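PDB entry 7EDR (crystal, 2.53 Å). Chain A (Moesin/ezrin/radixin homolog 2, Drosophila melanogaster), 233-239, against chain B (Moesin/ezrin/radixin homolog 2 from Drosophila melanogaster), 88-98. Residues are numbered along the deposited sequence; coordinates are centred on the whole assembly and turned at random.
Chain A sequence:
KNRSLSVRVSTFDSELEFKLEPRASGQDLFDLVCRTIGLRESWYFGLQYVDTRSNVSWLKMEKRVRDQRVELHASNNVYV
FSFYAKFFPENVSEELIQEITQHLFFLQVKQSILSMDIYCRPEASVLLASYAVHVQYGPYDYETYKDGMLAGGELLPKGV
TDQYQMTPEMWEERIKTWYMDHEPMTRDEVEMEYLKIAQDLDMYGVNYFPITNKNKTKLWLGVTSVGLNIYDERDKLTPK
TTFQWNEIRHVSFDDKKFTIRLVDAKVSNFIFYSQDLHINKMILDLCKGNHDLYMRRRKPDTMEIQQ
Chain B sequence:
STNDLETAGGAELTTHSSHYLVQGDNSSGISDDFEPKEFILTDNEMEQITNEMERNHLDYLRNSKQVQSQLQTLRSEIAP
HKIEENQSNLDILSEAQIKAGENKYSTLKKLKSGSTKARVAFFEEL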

# COMPACT_ATOMS: atom_id res chain seq x y z
N GLU A 233 24.25 30.14 16.49
CA GLU A 233 25.53 29.51 16.78
C GLU A 233 25.58 28.90 18.18
O GLU A 233 26.34 27.96 18.40
N ARG A 234 24.76 29.38 19.11
CA ARG A 234 24.84 28.90 20.49
C ARG A 234 23.55 28.26 20.99
O ARG A 234 23.40 28.08 22.20
N ASP A 235 22.61 27.93 20.12
CA ASP A 235 21.41 27.20 20.53
C ASP A 235 21.21 26.04 19.55
O ASP A 235 20.71 26.24 18.44
N LYS A 236 21.59 24.84 19.97
CA LYS A 236 21.44 23.65 19.14
C LYS A 236 20.13 22.90 19.38
O LYS A 236 19.82 21.98 18.62
N LEU A 237 19.35 23.29 20.38
CA LEU A 237 18.09 22.60 20.62
C LEU A 237 16.98 23.12 19.72
O LEU A 237 16.24 22.34 19.11
N THR A 238 16.83 24.44 19.64
CA THR A 238 15.67 25.02 18.97
C THR A 238 16.09 25.73 17.69
O THR A 238 16.80 26.75 17.75
N PRO A 239 15.67 25.24 16.53
CA PRO A 239 16.00 25.92 15.27
C PRO A 239 15.39 27.32 15.21
O PRO A 239 14.35 27.60 15.80
N SER B 88 25.09 23.08 31.95
CA SER B 88 25.69 23.48 30.69
C SER B 88 24.85 24.57 30.05
O SER B 88 23.75 24.92 30.50
N ASN B 89 25.41 25.13 28.98
CA ASN B 89 24.62 25.90 28.03
C ASN B 89 23.29 25.20 27.72
O ASN B 89 22.21 25.74 27.99
N LEU B 90 23.37 23.97 27.20
CA LEU B 90 22.17 23.24 26.79
C LEU B 90 21.20 23.03 27.96
O LEU B 90 19.98 23.06 27.78
N ASP B 91 21.74 22.80 29.16
CA ASP B 91 20.87 22.61 30.33
C ASP B 91 20.00 23.84 30.58
O ASP B 91 18.82 23.71 30.91
N ILE B 92 20.58 25.04 30.43
CA ILE B 92 19.83 26.26 30.68
C ILE B 92 18.78 26.46 29.60
O ILE B 92 17.61 26.74 29.88
N LEU B 93 19.21 26.32 28.33
CA LEU B 93 18.29 26.36 27.20
C LEU B 93 17.13 25.40 27.40
O LEU B 93 15.97 25.76 27.20
N SER B 94 17.44 24.18 27.85
CA SER B 94 16.39 23.18 28.05
C SER B 94 15.42 23.63 29.13
O SER B 94 14.20 23.43 29.00
N GLU B 95 15.93 24.22 30.21
CA GLU B 95 15.07 24.68 31.30
C GLU B 95 14.19 25.84 30.84
O GLU B 95 13.00 25.89 31.18
N ALA B 96 14.75 26.75 30.04
CA ALA B 96 13.93 27.80 29.44
C ALA B 96 12.82 27.19 28.59
O ALA B 96 11.65 27.54 28.73
N GLN B 97 13.18 26.24 27.72
CA GLN B 97 12.20 25.61 26.85
C GLN B 97 11.04 25.01 27.64
O GLN B 97 9.87 25.21 27.29
N ILE B 98 11.33 24.30 28.73
CA ILE B 98 10.24 23.69 29.49
C ILE B 98 9.41 24.76 30.19
O ILE B 98 8.17 24.67 30.22

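The contact pairs an irregular segment of chain A with the first turns of a chain B helix, and its logic is apolar: one leucine from the loop set against a helical face. Leu A237 has the largest covered area of any residue here, points toward the helix and takes the m,t rotamer. Its CD1 lies 4.0 Å from CB of Leu B93, 4.1 Å from CB of Ser B94 and 3.8 Å from the carbonyl O of Leu B90, while its CD2 reaches to 4.4 Å from CG of Leu B90. The backbone does part of the receiving, but that costs nothing in polar terms, because the O of Leu B90 already accepts from the N of Ser B94 at 2.8 Å within the helix.

Leu B90 and Leu B93 are the apolar partners on the helix. Leu B93 points toward chain A in an m,t rotamer; its CB meets Leu A237, while its CD1 lies near the polar edge of the loop, 3.6 Å from the O of Arg A234 and 3.7 Å from OD1 of Asp A235. Leu B90 leaves its backbone sideways, yet its end comes nearer the loop; chi1 is m, whereas chi2, near 4°, lies between wells. Gln B97, one turn beyond Leu B93, also points toward the loop with chi1 and chi2 both t, extending the contact to Thr A238, an m rotamer that likewise points in.

Polar groups mostly serve their own chain. Asp A235, with chi1 t, uses OD1 to accept from the N of Leu A237 at 3.0 Å and from the N of Thr A238 at 3.2 Å. These bonds tie down the backbone that carries the inward-facing leucine. Across the interface no hydrogen bond is clear; the nearest polar approach is at Asn B89, whose t side chain points toward the loop near the O of Arg A234. The side chain of Arg A234 itself leads away from the helix, and its NH2 forms a salt bridge with OE1 of Glu A233 at 2.4 Å.

The helix start is secured separately, outside the contact. Ser B88, a p rotamer, caps it: its OG accepts from the N of Asp B91 at 3.0 Å and donates to OD1 of Asp B91 at 2.6 Å, and the N of Ser B88 also donates to that OD1 at 2.7 Å. The pattern is that the clear hydrogen bonds within these stretches stay inside their own chain, while the apolar contact between them is made by Leu A237 with Leu B90 and Leu B93.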

# COMPACT_ATOMS: atom_id res chain seq x y z
CB GLU A 233 26.66 30.52 16.62
CG GLU A 233 28.04 29.95 16.92
CD GLU A 233 29.07 31.03 17.20
OE1 GLU A 233 28.69 32.22 17.22
OE2 GLU A 233 30.26 30.68 17.41
CB ARG A 234 25.25 30.04 21.42
CG ARG A 234 26.61 30.64 21.10
CD ARG A 234 26.61 32.15 21.27
NE ARG A 234 27.36 32.83 20.20
CZ ARG A 234 26.81 33.46 19.17
NH1 ARG A 234 25.48 33.51 19.04
NH2 ARG A 234 27.59 34.04 18.25
CB ASP A 235 20.19 28.11 20.60
CG ASP A 235 18.98 27.41 21.20
OD1 ASP A 235 18.99 26.15 21.29
OD2 ASP A 235 18.00 28.11 21.56
CB LYS A 236 22.62 22.71 19.35
CG LYS A 236 23.88 23.18 18.65
CD LYS A 236 24.94 22.10 18.69
CE LYS A 236 25.77 22.12 17.42
NZ LYS A 236 27.12 21.59 17.66
CB LEU A 237 17.68 22.73 22.09
CG LEU A 237 18.72 22.35 23.15
CD1 LEU A 237 18.08 22.41 24.53
CD2 LEU A 237 19.26 20.97 22.87
CB THR A 238 14.95 25.99 19.90
OG1 THR A 238 14.42 25.27 21.03
CG2 THR A 238 13.80 26.65 19.15
CB PRO A 239 15.40 25.00 14.20
CG PRO A 239 14.43 24.12 14.92
CD PRO A 239 14.92 23.99 16.32
CB SER B 88 25.83 22.30 29.73
OG SER B 88 24.58 21.92 29.17
CB ASN B 89 25.45 26.11 26.76
CG ASN B 89 24.67 26.79 25.66
OD1 ASN B 89 24.45 26.21 24.59
ND2 ASN B 89 24.23 28.03 25.93
CB LEU B 90 22.56 21.90 26.15
CG LEU B 90 23.17 21.79 24.72
CD1 LEU B 90 23.43 23.12 24.04
CD2 LEU B 90 24.44 20.97 24.70
CB ASP B 91 21.72 22.31 31.57
CG ASP B 91 22.36 20.94 31.51
OD1 ASP B 91 23.61 20.88 31.37
OD2 ASP B 91 21.61 19.93 31.59
CB ILE B 92 20.78 27.46 30.77
CG1 ILE B 92 21.80 27.24 31.90
CG2 ILE B 92 20.00 28.76 30.95
CD1 ILE B 92 23.15 27.83 31.60
CB LEU B 93 19.06 26.01 25.93
CG LEU B 93 20.06 27.09 25.54
CD1 LEU B 93 20.95 26.68 24.37
CD2 LEU B 93 19.28 28.34 25.20
CB SER B 94 17.02 21.83 28.41
OG SER B 94 16.01 20.91 28.80
CB GLU B 95 15.92 25.08 32.51
CG GLU B 95 16.17 23.92 33.47
CD GLU B 95 17.35 24.15 34.40
OE1 GLU B 95 17.88 23.16 34.97
OE2 GLU B 95 17.77 25.32 34.57
CB ALA B 96 14.80 28.74 28.62
CB GLN B 97 12.89 24.56 25.98
CG GLN B 97 11.97 23.53 25.33
CD GLN B 97 12.76 22.44 24.60
OE1 GLN B 97 13.89 22.67 24.13
NE2 GLN B 97 12.17 21.24 24.50
CB ILE B 98 10.79 22.67 30.49
CG1 ILE B 98 11.15 21.38 29.77
CG2 ILE B 98 9.76 22.37 31.57
CD1 ILE B 98 12.40 20.81 30.27